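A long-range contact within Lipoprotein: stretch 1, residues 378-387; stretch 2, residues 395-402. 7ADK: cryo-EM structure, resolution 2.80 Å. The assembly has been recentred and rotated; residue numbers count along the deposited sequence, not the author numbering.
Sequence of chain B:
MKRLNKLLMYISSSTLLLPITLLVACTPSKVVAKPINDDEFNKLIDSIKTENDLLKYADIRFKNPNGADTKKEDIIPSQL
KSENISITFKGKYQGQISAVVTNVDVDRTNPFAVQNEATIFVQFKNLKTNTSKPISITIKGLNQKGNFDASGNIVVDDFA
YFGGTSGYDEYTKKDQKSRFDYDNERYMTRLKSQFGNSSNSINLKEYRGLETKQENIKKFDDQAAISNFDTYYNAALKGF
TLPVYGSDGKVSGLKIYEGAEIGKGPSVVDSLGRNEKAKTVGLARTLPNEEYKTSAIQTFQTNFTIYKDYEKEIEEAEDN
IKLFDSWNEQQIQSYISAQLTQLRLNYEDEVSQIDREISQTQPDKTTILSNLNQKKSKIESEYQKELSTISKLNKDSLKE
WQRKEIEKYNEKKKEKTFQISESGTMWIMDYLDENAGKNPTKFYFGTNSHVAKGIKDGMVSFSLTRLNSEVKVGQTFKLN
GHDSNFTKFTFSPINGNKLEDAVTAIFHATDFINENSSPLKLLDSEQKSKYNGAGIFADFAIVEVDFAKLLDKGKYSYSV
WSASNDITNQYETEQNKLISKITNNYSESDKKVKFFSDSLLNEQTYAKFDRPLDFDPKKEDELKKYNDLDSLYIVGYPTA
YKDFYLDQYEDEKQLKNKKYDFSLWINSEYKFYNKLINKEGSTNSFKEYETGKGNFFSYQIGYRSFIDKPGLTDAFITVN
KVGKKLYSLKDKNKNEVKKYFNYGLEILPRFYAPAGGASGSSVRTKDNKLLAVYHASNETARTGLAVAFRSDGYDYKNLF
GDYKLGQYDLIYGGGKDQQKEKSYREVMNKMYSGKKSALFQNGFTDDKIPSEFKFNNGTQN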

# COMPACT_ATOMS: atom_id res chain seq x y z
N LYS B 378 -3.70 -36.86 -29.87
CA LYS B 378 -5.11 -37.17 -30.11
C LYS B 378 -6.07 -36.22 -29.38
O LYS B 378 -7.07 -35.77 -29.95
CB LYS B 378 -5.37 -38.61 -29.68
N ILE B 379 -5.74 -35.85 -28.14
CA ILE B 379 -6.52 -34.92 -27.30
C ILE B 379 -5.66 -33.96 -26.46
O ILE B 379 -6.10 -32.88 -26.10
CB ILE B 379 -7.54 -35.72 -26.45
CG1 ILE B 379 -8.68 -34.89 -25.85
CG2 ILE B 379 -6.83 -36.49 -25.33
CD1 ILE B 379 -9.52 -34.13 -26.86
N GLU B 380 -4.40 -34.31 -26.22
CA GLU B 380 -3.36 -33.52 -25.55
C GLU B 380 -2.83 -32.36 -26.41
O GLU B 380 -1.64 -32.08 -26.46
CB GLU B 380 -2.26 -34.48 -25.04
CG GLU B 380 -1.39 -35.20 -26.09
CD GLU B 380 -1.95 -36.52 -26.63
OE1 GLU B 380 -3.17 -36.68 -26.83
OE2 GLU B 380 -1.13 -37.37 -26.97
N SER B 381 -3.70 -31.67 -27.15
CA SER B 381 -3.41 -30.85 -28.34
C SER B 381 -2.61 -29.54 -28.13
O SER B 381 -2.51 -28.73 -29.05
CB SER B 381 -4.73 -30.54 -29.05
OG SER B 381 -5.57 -31.67 -29.09
N GLU B 382 -2.02 -29.31 -26.95
CA GLU B 382 -1.16 -28.16 -26.64
C GLU B 382 0.00 -28.53 -25.72
O GLU B 382 -0.05 -29.53 -25.01
CB GLU B 382 -1.97 -27.01 -26.01
CG GLU B 382 -2.80 -26.19 -27.01
CD GLU B 382 -1.96 -25.47 -28.07
OE1 GLU B 382 -2.55 -24.98 -29.05
OE2 GLU B 382 -0.73 -25.37 -27.92
N TYR B 383 1.05 -27.71 -25.71
CA TYR B 383 2.22 -27.89 -24.85
C TYR B 383 1.86 -27.98 -23.36
O TYR B 383 1.06 -27.20 -22.85
CB TYR B 383 3.23 -26.77 -25.12
CG TYR B 383 2.66 -25.37 -25.15
CD1 TYR B 383 2.27 -24.80 -26.38
CD2 TYR B 383 2.54 -24.61 -23.97
CE1 TYR B 383 1.80 -23.48 -26.43
CE2 TYR B 383 2.08 -23.29 -24.03
CZ TYR B 383 1.73 -22.71 -25.26
OH TYR B 383 1.34 -21.42 -25.31
N GLN B 384 2.51 -28.90 -22.64
CA GLN B 384 2.53 -28.91 -21.19
C GLN B 384 3.49 -27.83 -20.68
O GLN B 384 4.69 -28.06 -20.55
CB GLN B 384 2.92 -30.31 -20.73
N LYS B 385 2.99 -26.60 -20.49
CA LYS B 385 3.75 -25.45 -20.01
C LYS B 385 2.86 -24.27 -19.55
O LYS B 385 1.95 -23.85 -20.27
CB LYS B 385 4.65 -24.97 -21.14
N GLU B 386 3.15 -23.72 -18.38
CA GLU B 386 2.35 -22.68 -17.71
C GLU B 386 2.73 -21.25 -18.12
O GLU B 386 1.91 -20.54 -18.69
CB GLU B 386 2.42 -22.86 -16.18
CG GLU B 386 1.86 -24.19 -15.66
CD GLU B 386 2.86 -25.35 -15.73
OE1 GLU B 386 2.85 -26.13 -16.72
OE2 GLU B 386 3.70 -25.49 -14.82
N LEU B 387 3.97 -20.82 -17.88
CA LEU B 387 4.45 -19.45 -18.09
C LEU B 387 5.93 -19.39 -18.52
O LEU B 387 6.62 -20.40 -18.52
CB LEU B 387 4.22 -18.66 -16.80
N LYS B 395 8.43 -22.14 -14.84
CA LYS B 395 7.96 -23.49 -14.44
C LYS B 395 7.03 -24.10 -15.50
O LYS B 395 6.13 -23.42 -15.99
CB LYS B 395 7.22 -23.44 -13.09
CG LYS B 395 8.03 -22.99 -11.86
CD LYS B 395 9.09 -23.99 -11.35
CE LYS B 395 8.52 -25.27 -10.73
NZ LYS B 395 7.83 -25.04 -9.44
N ASP B 396 7.22 -25.38 -15.82
CA ASP B 396 6.40 -26.15 -16.78
C ASP B 396 6.15 -27.58 -16.26
O ASP B 396 7.09 -28.36 -16.13
CB ASP B 396 7.12 -26.26 -18.14
CG ASP B 396 7.35 -24.94 -18.87
OD1 ASP B 396 6.45 -24.07 -18.88
OD2 ASP B 396 8.40 -24.82 -19.52
N SER B 397 4.89 -27.95 -16.01
CA SER B 397 4.52 -29.28 -15.51
C SER B 397 3.06 -29.72 -15.77
O SER B 397 2.72 -30.85 -15.44
CB SER B 397 4.82 -29.35 -14.00
OG SER B 397 4.78 -30.67 -13.53
N LEU B 398 2.18 -28.87 -16.32
CA LEU B 398 0.73 -29.16 -16.44
C LEU B 398 0.42 -30.45 -17.20
O LEU B 398 1.06 -30.77 -18.21
CB LEU B 398 -0.04 -27.94 -17.00
CG LEU B 398 0.19 -27.61 -18.49
CD1 LEU B 398 -0.77 -28.33 -19.44
CD2 LEU B 398 -0.04 -26.12 -18.75
N LYS B 399 -0.60 -31.19 -16.73
CA LYS B 399 -1.11 -32.42 -17.36
C LYS B 399 -2.05 -32.16 -18.55
O LYS B 399 -2.43 -31.03 -18.85
CB LYS B 399 -1.77 -33.33 -16.30
CG LYS B 399 -0.75 -33.96 -15.35
CD LYS B 399 -1.35 -35.09 -14.53
CE LYS B 399 -0.28 -35.76 -13.68
NZ LYS B 399 -0.77 -36.93 -12.96
N GLU B 400 -2.40 -33.21 -19.27
CA GLU B 400 -3.22 -33.20 -20.48
C GLU B 400 -4.20 -34.39 -20.49
O GLU B 400 -4.11 -35.27 -19.66
CB GLU B 400 -2.30 -33.18 -21.71
CG GLU B 400 -1.62 -31.84 -22.02
CD GLU B 400 -2.57 -30.74 -22.52
OE1 GLU B 400 -3.62 -31.06 -23.10
OE2 GLU B 400 -2.24 -29.54 -22.41
N TRP B 401 -5.16 -34.39 -21.43
CA TRP B 401 -6.39 -35.20 -21.41
C TRP B 401 -7.29 -34.81 -20.24
O TRP B 401 -7.28 -35.39 -19.16
CB TRP B 401 -6.17 -36.71 -21.62
CG TRP B 401 -7.38 -37.59 -21.47
CD1 TRP B 401 -7.43 -38.73 -20.75
CD2 TRP B 401 -8.75 -37.40 -21.97
NE1 TRP B 401 -8.69 -39.29 -20.82
CE2 TRP B 401 -9.55 -38.51 -21.55
CE3 TRP B 401 -9.41 -36.40 -22.70
CZ2 TRP B 401 -10.90 -38.63 -21.88
CZ3 TRP B 401 -10.78 -36.48 -23.00
CH2 TRP B 401 -11.52 -37.60 -22.60
N GLN B 402 -8.07 -33.75 -20.48
CA GLN B 402 -8.77 -33.02 -19.42
C GLN B 402 -9.76 -33.86 -18.62
O GLN B 402 -9.90 -33.60 -17.44
CB GLN B 402 -9.49 -31.79 -19.98
CG GLN B 402 -8.58 -30.79 -20.72
CD GLN B 402 -7.35 -30.34 -19.93
OE1 GLN B 402 -6.29 -30.14 -20.49
NE2 GLN B 402 -7.44 -30.21 -18.63

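The two stretches run nearly antiparallel, their end-to-end directions 165° apart, and neither forms a regular helix or strand across the contact. No backbone-to-backbone hydrogen bond joins them; the hydrogen bonds that do cross pair a main-chain N–H with a carboxylate.

E386 supplies most of these. E386 OE1 accepts from S397 N at 2.8 Å (N-H...acceptor angle 172°) and E386 OE1 accepts from L398 N, also at 2.8 Å (157°), so one oxygen gathers two consecutive amides. S397 N lies 3.0 Å from E386 OE2 as well, but the 124° angle makes that bond weak. In the reverse direction, E386 N donates weakly to D396 OD1 (3.4 Å, 127°).

The one apolar side-chain contact is I379 CG1 to W401 CE3, 3.6 Å, oblique to the indole.

Van der Waals contacts also form between side-chain carbons and backbone carbonyl oxygens. L398, with chi1 and chi2 both p, brings L398 CD2 to 3.4 Å from K385 O, and Q384 CB sits 3.2 Å from L398 O. The side chains of Q384 and K385 are modelled only to CB, so their further reach cannot be judged.

The CA-to-CB bond of E400 points toward stretch 1, with E400 CB 3.6 Å from E380 CB. E400 OE2 lies 3.4 Å from E382 O, but both atoms are acceptors, so this is proximity without a hydrogen bond.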